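Local coordinates for protein ALDH21) (Physcomitrella patens subsp. patens, PDB 5MZ5) that oxidises succinic semialdehyde to succinate with NADP(+) as the electron acceptor, as a member of the aldehyde dehydrogenase family, at residues G51-L56 and H75-D80; A102-V107 and Q145-E150; S426-A431 and L451-Y456. One frame throughout, in Å; residues are numbered along the deposited sequence.

Overall arrangement
Interactions 1, 2 and 3 follow one another along the chain and never touch; 1 and 3 lie on opposite sides of its centre, with centres about 55 Å apart. Interaction 2 is the buried one: two long helices, 97-113 and 130-151, meet through leucine and alanine, with charges left to the flanks. The others are partly buried and farther from the chain centre. In interaction 1 a single arginine-aspartate salt bridge ties a loop beside the small N-terminal sheet to helix 75-94, which leads into helix 97-113. Interaction 3 mixes a CH-pi contact of lysine methylenes on a phenylalanine face with a water bridge. Both 2 and 3 also touch the second subunit; 1 touches no other chain.

Interaction 1 (G51-L56 and H75-D80); sequences GDRKWL and HKDIDD
R53 and D77 join the loop before strand 55-59 to the first turn of helix 75-94 by a side-on, bidentate salt bridge. R53 NE donates to D77 OD2 at 2.8 Å, almost straight at 177°, while R53 NH2 binds D77 OD1, also at 2.8 Å. Both acceptor oxygens lie in or close to the guanidinium plane, yet the carboxylate is turned so that the two planes stand 33° apart. The arginine therefore meets its partner edge-on, while NE comes to OD2 on the syn side but tilted out of the carboxylate plane, and NH2 meets OD1 from above that plane.

The two backbones are far apart here, with R53 CA and D77 CA 10.3 Å from each other, and the arginine spans most of the gap. Its side chain is extended from CG to NE, and chi4 of 89° turns the guanidinium across that line, aiming the edge that carries NE and NH2 at the carboxylate. Outside the pair, R53 NH1 is anchored on the D50 carbonyl, and D77 OD2 also accepts from T74 N, the bond that an N3 side chain contributes to a capping box. D77 OD2 thus takes two N-H groups, and its place at the helix N-terminus is likely to stabilise its negative charge further. L44 of strand 38-44 touches both R53 and D77, placing the bridge against the small sheet.

Neighbouring charges on the helix find other mates. D79 pairs with R257, and K76 pairs with D80 one turn on, its NZ reaching the syn lone pair of D80 OD2 at 3.0 Å.

Interaction 2 (A102-V107 and Q145-E150); sequences AVLEKV and QVAAEE
Alongside the packing of L104 on A147 and A148, E149 OE2 is gripped twice: Q145 NE2 of the same helix donates to it at 2.8 Å and 170°, and K101 of the second subunit forms a salt bridge with it. The other oxygen, OE1, pairs with R153 of that subunit. E149 points away from helix 97-113, and within 145-150 the residues that touch 102-107 are the alanines A147 and A148.

There the helices run antiparallel, their short segments at 163° with axes 8.4 Å apart at closest approach, close enough to bring L104 CA within 5.1 Å of A148 CA. L104 CB rests on A148 CB at 3.8 Å. With chi1 of -63° L104 CG lies beside its own backbone N, and the branch carries both methyls to A147: CD1 and CD2 are each 4.0 Å from A147 CB, and CD1 also meets A147 O at 3.6 Å. I203 and A204 of helix 193-205 touch L104 as well. At the flank, only the methylene E105 CG reaches A148 CB, at 3.9 Å.

No hydrogen bond crosses between the segments; the small alanine side chains probably allow the close approach, while the ionic bonds of helix 130-151 serve the subunit interface.

Interaction 3 (S426-A431 and L451-Y456); sequences SDFKEA and LNKAFY
K453 lies along one face of the F428 ring. Its CB starts 3.7 Å from F428 CZ, and CG sits over the ring centre, 3.9 Å from the centroid and 12° off the normal, a CH-pi contact. CD then passes F428 CG at 4.0 Å, and CE continues toward F428 CB. The extended chain thus crosses the whole ring before NZ ends in a salt bridge with D295.

F428 has CG anti to its backbone N (chi1 178°), which sends the ring toward helix 451-460. There its CE2 meets Y456 CD1 at 3.7 Å, an oblique apolar contact. With an alanine in place of F428, the K453 methylenes would probably lose the face they lie on, leaving the side chain held mainly at NZ, and Y456 CD1 is likely to lose an apolar contact.

One water bridges Y456 OH and K429 O, 2.7 Å from each and donating to the latter. K429 CG lies 3.5 Å from Y456 OH.

Helix 428-435 follows strand 419-425, and helix 451-460 connects the parallel neighbours 443-447 and 465-468: the contact packs the first turn of one helix against a beta-alpha-beta crossover, in the alpha/beta architecture of the aldehyde dehydrogenase fold.

Interaction 1 (G51-L56 and H75-D80)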
loop_
_atom_site.group_PDB
_atom_site.type_symbol
_atom_site.label_atom_id
_atom_site.label_comp_id
_atom_site.label_asym_id
_atom_site.label_seq_id
_atom_site.Cartn_x
_atom_site.Cartn_y
_atom_site.Cartn_z
ATOM N N GLY A 51 -18.378 37.533 27.029
ATOM C CA GLY A 51 -19.199 37.910 28.173
ATOM C C GLY A 51 -18.463 38.356 29.419
ATOM O O GLY A 51 -17.499 39.131 29.350
ATOM N N ASP A 52 -18.913 37.810 30.567
ATOM C CA ASP A 52 -18.450 38.082 31.934
ATOM C C ASP A 52 -17.093 37.456 32.314
ATOM O O ASP A 52 -16.745 37.425 33.503
ATOM C CB ASP A 52 -19.548 37.639 32.934
ATOM C CG ASP A 52 -19.731 36.128 33.125
ATOM O OD1 ASP A 52 -19.414 35.351 32.177
ATOM O OD2 ASP A 52 -20.223 35.723 34.206
ATOM N N ARG A 53 -16.335 36.964 31.327
ATOM C CA ARG A 53 -15.051 36.304 31.556
ATOM C C ARG A 53 -13.885 37.255 31.781
ATOM O O ARG A 53 -13.896 38.396 31.311
ATOM C CB ARG A 53 -14.721 35.310 30.421
ATOM C CG ARG A 53 -15.636 34.100 30.398
ATOM C CD ARG A 53 -15.499 33.328 29.111
ATOM N NE ARG A 53 -16.430 32.204 29.078
ATOM C CZ ARG A 53 -17.675 32.261 28.610
ATOM N NH1 ARG A 53 -18.156 33.395 28.109
ATOM N NH2 ARG A 53 -18.450 31.187 28.644
ATOM N N LYS A 54 -12.863 36.745 32.489
ATOM C CA LYS A 54 -11.604 37.412 32.756
ATOM C C LYS A 54 -10.786 37.501 31.469
ATOM O O LYS A 54 -10.945 36.675 30.567
ATOM C CB LYS A 54 -10.856 36.651 33.863
ATOM C CG LYS A 54 -11.001 37.282 35.269
ATOM C CD LYS A 54 -12.438 37.348 35.825
ATOM C CE LYS A 54 -12.656 38.552 36.710
ATOM N NZ LYS A 54 -14.078 38.977 36.715
ATOM N N TRP A 55 -9.934 38.516 31.369
ATOM C CA TRP A 55 -9.144 38.729 30.164
ATOM C C TRP A 55 -7.728 38.240 30.278
ATOM O O TRP A 55 -7.102 38.370 31.319
ATOM C CB TRP A 55 -9.140 40.208 29.758
ATOM C CG TRP A 55 -10.479 40.756 29.358
ATOM C CD1 TRP A 55 -11.250 41.627 30.071
ATOM C CD2 TRP A 55 -11.197 40.483 28.144
ATOM N NE1 TRP A 55 -12.395 41.930 29.371
ATOM C CE2 TRP A 55 -12.396 41.228 28.189
ATOM C CE3 TRP A 55 -10.925 39.713 27.001
ATOM C CZ2 TRP A 55 -13.315 41.237 27.129
ATOM C CZ3 TRP A 55 -11.843 39.709 25.960
ATOM C CH2 TRP A 55 -13.037 40.437 26.042
ATOM N N LEU A 56 -7.230 37.666 29.191
ATOM C CA LEU A 56 -5.845 37.251 29.033
ATOM C C LEU A 56 -5.204 38.296 28.104
ATOM O O LEU A 56 -5.737 38.566 27.011
ATOM C CB LEU A 56 -5.757 35.840 28.403
ATOM C CG LEU A 56 -4.353 35.322 28.018
ATOM C CD1 LEU A 56 -3.476 35.033 29.273
ATOM C CD2 LEU A 56 -4.452 34.079 27.128
ATOM N N HIS A 75 -13.512 26.688 34.350
ATOM C CA HIS A 75 -13.573 25.239 34.506
ATOM C C HIS A 75 -14.877 24.693 33.884
ATOM O O HIS A 75 -14.849 23.646 33.238
ATOM C CB HIS A 75 -13.498 24.887 35.991
ATOM C CG HIS A 75 -13.385 23.422 36.245
ATOM N ND1 HIS A 75 -14.516 22.611 36.339
ATOM C CD2 HIS A 75 -12.279 22.659 36.403
ATOM C CE1 HIS A 75 -14.057 21.383 36.530
ATOM N NE2 HIS A 75 -12.716 21.361 36.576
ATOM N N LYS A 76 -16.005 25.415 34.088
ATOM C CA LYS A 76 -17.308 25.055 33.554
ATOM C C LYS A 76 -17.289 25.076 32.019
ATOM O O LYS A 76 -17.863 24.172 31.412
ATOM C CB LYS A 76 -18.421 25.953 34.116
ATOM C CG LYS A 76 -19.812 25.353 33.939
ATOM C CD LYS A 76 -20.850 26.417 33.599
ATOM C CE LYS A 76 -22.262 25.884 33.592
ATOM N NZ LYS A 76 -22.519 25.001 32.426
ATOM N N ASP A 77 -16.594 26.073 31.405
ATOM C CA ASP A 77 -16.435 26.177 29.954
ATOM C C ASP A 77 -15.732 24.941 29.399
ATOM O O ASP A 77 -16.206 24.366 28.416
ATOM C CB ASP A 77 -15.652 27.446 29.559
ATOM C CG ASP A 77 -16.348 28.760 29.848
ATOM O OD1 ASP A 77 -17.607 28.796 29.806
ATOM O OD2 ASP A 77 -15.638 29.759 30.097
ATOM N N ILE A 78 -14.629 24.501 30.056
ATOM C CA ILE A 78 -13.868 23.317 29.632
ATOM C C ILE A 78 -14.745 22.055 29.722
ATOM O O ILE A 78 -14.779 21.278 28.768
ATOM C CB ILE A 78 -12.503 23.189 30.360
ATOM C CG1 ILE A 78 -11.676 24.484 30.209
ATOM C CG2 ILE A 78 -11.696 21.995 29.819
ATOM C CD1 ILE A 78 -10.819 24.769 31.403
ATOM N N ASP A 79 -15.498 21.895 30.835
ATOM C CA ASP A 79 -16.430 20.779 31.004
ATOM C C ASP A 79 -17.476 20.738 29.898
ATOM O O ASP A 79 -17.726 19.675 29.343
ATOM C CB ASP A 79 -17.130 20.843 32.361
ATOM C CG ASP A 79 -16.446 20.015 33.411
ATOM O OD1 ASP A 79 -15.935 18.924 33.064
ATOM O OD2 ASP A 79 -16.432 20.446 34.590
ATOM N N ASP A 80 -18.057 21.899 29.577
ATOM C CA ASP A 80 -19.067 22.064 28.530
ATOM C C ASP A 80 -18.483 21.757 27.156
ATOM O O ASP A 80 -19.160 21.120 26.350
ATOM C CB ASP A 80 -19.686 23.486 28.563
ATOM C CG ASP A 80 -20.516 23.816 29.798
ATOM O OD1 ASP A 80 -20.931 22.876 30.510
ATOM O OD2 ASP A 80 -20.754 25.015 30.048
#

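Interaction 2 (A102-V107 and Q145-E150)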
loop_
_atom_site.group_PDB
_atom_site.type_symbol
_atom_site.label_atom_id
_atom_site.label_comp_id
_atom_site.label_asym_id
_atom_site.label_seq_id
_atom_site.Cartn_x
_atom_site.Cartn_y
_atom_site.Cartn_z
ATOM N N ALA A 102 -14.721 19.333 2.161
ATOM C CA ALA A 102 -15.307 20.661 1.975
ATOM C C ALA A 102 -14.945 21.606 3.133
ATOM O O ALA A 102 -14.650 22.773 2.874
ATOM C CB ALA A 102 -16.826 20.573 1.792
ATOM N N VAL A 103 -14.923 21.098 4.393
ATOM C CA VAL A 103 -14.534 21.896 5.573
ATOM C C VAL A 103 -13.079 22.376 5.377
ATOM O O VAL A 103 -12.801 23.575 5.480
ATOM C CB VAL A 103 -14.674 21.126 6.929
ATOM C CG1 VAL A 103 -14.139 21.958 8.101
ATOM C CG2 VAL A 103 -16.112 20.681 7.187
ATOM N N LEU A 104 -12.172 21.426 5.091
ATOM C CA LEU A 104 -10.744 21.691 4.923
ATOM C C LEU A 104 -10.440 22.623 3.750
ATOM O O LEU A 104 -9.553 23.464 3.862
ATOM C CB LEU A 104 -9.958 20.364 4.834
ATOM C CG LEU A 104 -10.024 19.488 6.076
ATOM C CD1 LEU A 104 -9.786 18.049 5.757
ATOM C CD2 LEU A 104 -9.085 19.998 7.176
ATOM N N GLU A 105 -11.202 22.504 2.651
ATOM C CA GLU A 105 -11.043 23.362 1.476
ATOM C C GLU A 105 -11.521 24.781 1.768
ATOM O O GLU A 105 -10.951 25.739 1.233
ATOM C CB GLU A 105 -11.772 22.786 0.251
ATOM C CG GLU A 105 -11.103 21.540 -0.301
ATOM C CD GLU A 105 -11.777 20.955 -1.528
ATOM O OE1 GLU A 105 -13.027 20.870 -1.564
ATOM O OE2 GLU A 105 -11.039 20.564 -2.457
ATOM N N LYS A 106 -12.563 24.913 2.613
ATOM C CA LYS A 106 -13.088 26.212 3.025
ATOM C C LYS A 106 -12.079 26.921 3.938
ATOM O O LYS A 106 -11.956 28.133 3.866
ATOM C CB LYS A 106 -14.471 26.082 3.684
ATOM C CG LYS A 106 -15.586 25.915 2.669
ATOM C CD LYS A 106 -16.933 25.695 3.353
ATOM C CE LYS A 106 -18.027 25.454 2.338
ATOM N NZ LYS A 106 -19.377 25.741 2.896
ATOM N N VAL A 107 -11.321 26.152 4.755
ATOM C CA VAL A 107 -10.264 26.693 5.616
ATOM C C VAL A 107 -9.125 27.222 4.704
ATOM O O VAL A 107 -8.668 28.340 4.910
ATOM C CB VAL A 107 -9.744 25.663 6.674
ATOM C CG1 VAL A 107 -8.567 26.226 7.472
ATOM C CG2 VAL A 107 -10.860 25.232 7.611
ATOM N N GLN A 145 -4.426 21.815 2.938
ATOM C CA GLN A 145 -4.608 21.318 1.574
ATOM C C GLN A 145 -4.290 19.833 1.507
ATOM O O GLN A 145 -5.079 19.094 0.941
ATOM C CB GLN A 145 -3.799 22.131 0.534
ATOM C CG GLN A 145 -4.027 21.661 -0.929
ATOM C CD GLN A 145 -5.466 21.824 -1.376
ATOM O OE1 GLN A 145 -6.110 22.840 -1.114
ATOM N NE2 GLN A 145 -6.025 20.808 -2.019
ATOM N N VAL A 146 -3.171 19.386 2.134
ATOM C CA VAL A 146 -2.804 17.964 2.209
ATOM C C VAL A 146 -3.940 17.211 2.943
ATOM O O VAL A 146 -4.344 16.140 2.485
ATOM C CB VAL A 146 -1.412 17.711 2.876
ATOM C CG1 VAL A 146 -1.165 16.220 3.103
ATOM C CG2 VAL A 146 -0.277 18.311 2.044
ATOM N N ALA A 147 -4.460 17.787 4.057
ATOM C CA ALA A 147 -5.532 17.169 4.834
ATOM C C ALA A 147 -6.805 17.021 4.023
ATOM O O ALA A 147 -7.430 15.962 4.097
ATOM C CB ALA A 147 -5.793 17.939 6.121
ATOM N N ALA A 148 -7.163 18.053 3.213
ATOM C CA ALA A 148 -8.341 18.004 2.336
ATOM C C ALA A 148 -8.234 16.800 1.381
ATOM O O ALA A 148 -9.204 16.054 1.221
ATOM C CB ALA A 148 -8.466 19.306 1.532
ATOM N N GLU A 149 -7.032 16.582 0.803
ATOM C CA GLU A 149 -6.783 15.482 -0.137
ATOM C C GLU A 149 -6.765 14.130 0.534
ATOM O O GLU A 149 -7.214 13.151 -0.059
ATOM C CB GLU A 149 -5.478 15.733 -0.909
ATOM C CG GLU A 149 -5.569 17.007 -1.715
ATOM C CD GLU A 149 -4.265 17.574 -2.219
ATOM O OE1 GLU A 149 -3.202 16.933 -2.041
ATOM O OE2 GLU A 149 -4.315 18.692 -2.772
ATOM N N GLU A 150 -6.233 14.072 1.769
ATOM C CA GLU A 150 -6.168 12.853 2.564
ATOM C C GLU A 150 -7.546 12.431 3.111
ATOM O O GLU A 150 -7.782 11.235 3.275
ATOM C CB GLU A 150 -5.155 12.979 3.705
ATOM C CG GLU A 150 -3.698 13.046 3.257
ATOM C CD GLU A 150 -3.134 11.878 2.462
ATOM O OE1 GLU A 150 -2.162 12.101 1.705
ATOM O OE2 GLU A 150 -3.634 10.741 2.610
#

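Interaction 3 (S426-A431 and L451-Y456)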
loop_
_atom_site.group_PDB
_atom_site.type_symbol
_atom_site.label_atom_id
_atom_site.label_comp_id
_atom_site.label_asym_id
_atom_site.label_seq_id
_atom_site.Cartn_x
_atom_site.Cartn_y
_atom_site.Cartn_z
ATOM N N SER A 426 37.708 14.371 12.141
ATOM C CA SER A 426 38.628 13.773 11.171
ATOM C C SER A 426 38.067 12.455 10.636
ATOM O O SER A 426 38.395 12.068 9.510
ATOM C CB SER A 426 40.004 13.541 11.795
ATOM O OG SER A 426 39.912 12.809 13.008
ATOM N N ASP A 427 37.247 11.760 11.453
ATOM C CA ASP A 427 36.640 10.485 11.078
ATOM C C ASP A 427 35.115 10.612 10.938
ATOM O O ASP A 427 34.444 11.044 11.877
ATOM C CB ASP A 427 37.028 9.384 12.083
ATOM C CG ASP A 427 36.550 8.000 11.680
ATOM O OD1 ASP A 427 37.018 7.492 10.649
ATOM O OD2 ASP A 427 35.711 7.432 12.395
ATOM N N PHE A 428 34.578 10.234 9.767
ATOM C CA PHE A 428 33.153 10.294 9.454
ATOM C C PHE A 428 32.292 9.454 10.419
ATOM O O PHE A 428 31.275 9.954 10.898
ATOM C CB PHE A 428 32.878 9.923 7.970
ATOM C CG PHE A 428 31.409 9.935 7.624
ATOM C CD1 PHE A 428 30.738 11.133 7.409
ATOM C CD2 PHE A 428 30.684 8.748 7.547
ATOM C CE1 PHE A 428 29.367 11.143 7.120
ATOM C CE2 PHE A 428 29.317 8.760 7.247
ATOM C CZ PHE A 428 28.666 9.955 7.045
ATOM N N LYS A 429 32.689 8.186 10.682
ATOM C CA LYS A 429 31.979 7.276 11.583
ATOM C C LYS A 429 31.859 7.913 12.980
ATOM O O LYS A 429 30.801 7.819 13.614
ATOM C CB LYS A 429 32.726 5.940 11.698
ATOM C CG LYS A 429 32.312 4.904 10.674
ATOM C CD LYS A 429 33.257 3.690 10.707
ATOM C CE LYS A 429 32.647 2.330 10.403
ATOM N NZ LYS A 429 32.535 2.037 8.947
ATOM N N GLU A 430 32.940 8.591 13.427
ATOM C CA GLU A 430 33.017 9.291 14.708
ATOM C C GLU A 430 32.106 10.499 14.737
ATOM O O GLU A 430 31.517 10.772 15.775
ATOM C CB GLU A 430 34.467 9.684 15.046
ATOM C CG GLU A 430 35.308 8.523 15.558
ATOM C CD GLU A 430 34.859 7.865 16.851
ATOM O OE1 GLU A 430 34.538 8.587 17.823
ATOM O OE2 GLU A 430 34.847 6.615 16.894
ATOM N N ALA A 431 31.984 11.221 13.604
ATOM C CA ALA A 431 31.093 12.375 13.483
ATOM C C ALA A 431 29.631 11.913 13.659
ATOM O O ALA A 431 28.883 12.579 14.371
ATOM C CB ALA A 431 31.277 13.061 12.129
ATOM N N LEU A 451 27.899 8.448 -1.909
ATOM C CA LEU A 451 26.750 7.547 -1.898
ATOM C C LEU A 451 26.671 6.718 -0.600
ATOM O O LEU A 451 25.612 6.635 0.020
ATOM C CB LEU A 451 26.853 6.626 -3.133
ATOM C CG LEU A 451 25.897 5.431 -3.212
ATOM C CD1 LEU A 451 24.421 5.870 -3.408
ATOM C CD2 LEU A 451 26.360 4.470 -4.269
ATOM N N ASN A 452 27.794 6.112 -0.206
ATOM C CA ASN A 452 27.863 5.259 0.986
ATOM C C ASN A 452 27.757 6.031 2.295
ATOM O O ASN A 452 27.080 5.566 3.205
ATOM C CB ASN A 452 29.097 4.381 0.937
ATOM C CG ASN A 452 28.949 3.288 -0.085
ATOM O OD1 ASN A 452 27.880 2.682 -0.218
ATOM N ND2 ASN A 452 30.008 3.014 -0.838
ATOM N N LYS A 453 28.350 7.226 2.374
ATOM C CA LYS A 453 28.261 8.086 3.572
ATOM C C LYS A 453 26.822 8.551 3.790
ATOM O O LYS A 453 26.357 8.573 4.925
ATOM C CB LYS A 453 29.210 9.285 3.454
ATOM C CG LYS A 453 30.666 8.891 3.597
ATOM C CD LYS A 453 31.587 10.082 3.584
ATOM C CE LYS A 453 33.006 9.640 3.824
ATOM N NZ LYS A 453 33.981 10.708 3.483
ATOM N N ALA A 454 26.110 8.881 2.681
ATOM C CA ALA A 454 24.708 9.311 2.690
ATOM C C ALA A 454 23.817 8.216 3.297
ATOM O O ALA A 454 23.057 8.486 4.235
ATOM C CB ALA A 454 24.255 9.645 1.268
ATOM N N PHE A 455 23.961 6.972 2.799
ATOM C CA PHE A 455 23.156 5.852 3.266
ATOM C C PHE A 455 23.630 5.282 4.608
ATOM O O PHE A 455 22.812 4.721 5.327
ATOM C CB PHE A 455 23.011 4.772 2.176
ATOM C CG PHE A 455 21.981 5.234 1.161
ATOM C CD1 PHE A 455 22.362 5.982 0.047
ATOM C CD2 PHE A 455 20.615 5.016 1.375
ATOM C CE1 PHE A 455 21.408 6.457 -0.856
ATOM C CE2 PHE A 455 19.663 5.492 0.466
ATOM C CZ PHE A 455 20.066 6.212 -0.640
ATOM N N TYR A 456 24.912 5.459 4.969
ATOM C CA TYR A 456 25.437 5.050 6.281
ATOM C C TYR A 456 24.771 5.963 7.320
ATOM O O TYR A 456 24.292 5.478 8.347
ATOM C CB TYR A 456 26.987 5.158 6.343
ATOM C CG TYR A 456 27.568 4.824 7.704
ATOM C CD1 TYR A 456 27.611 5.778 8.721
ATOM C CD2 TYR A 456 28.019 3.542 7.995
ATOM C CE1 TYR A 456 28.098 5.464 9.992
ATOM C CE2 TYR A 456 28.538 3.225 9.254
ATOM C CZ TYR A 456 28.563 4.187 10.252
ATOM O OH TYR A 456 29.049 3.879 11.500
HETATM O O HOH W 1 29.099 5.760 13.458
#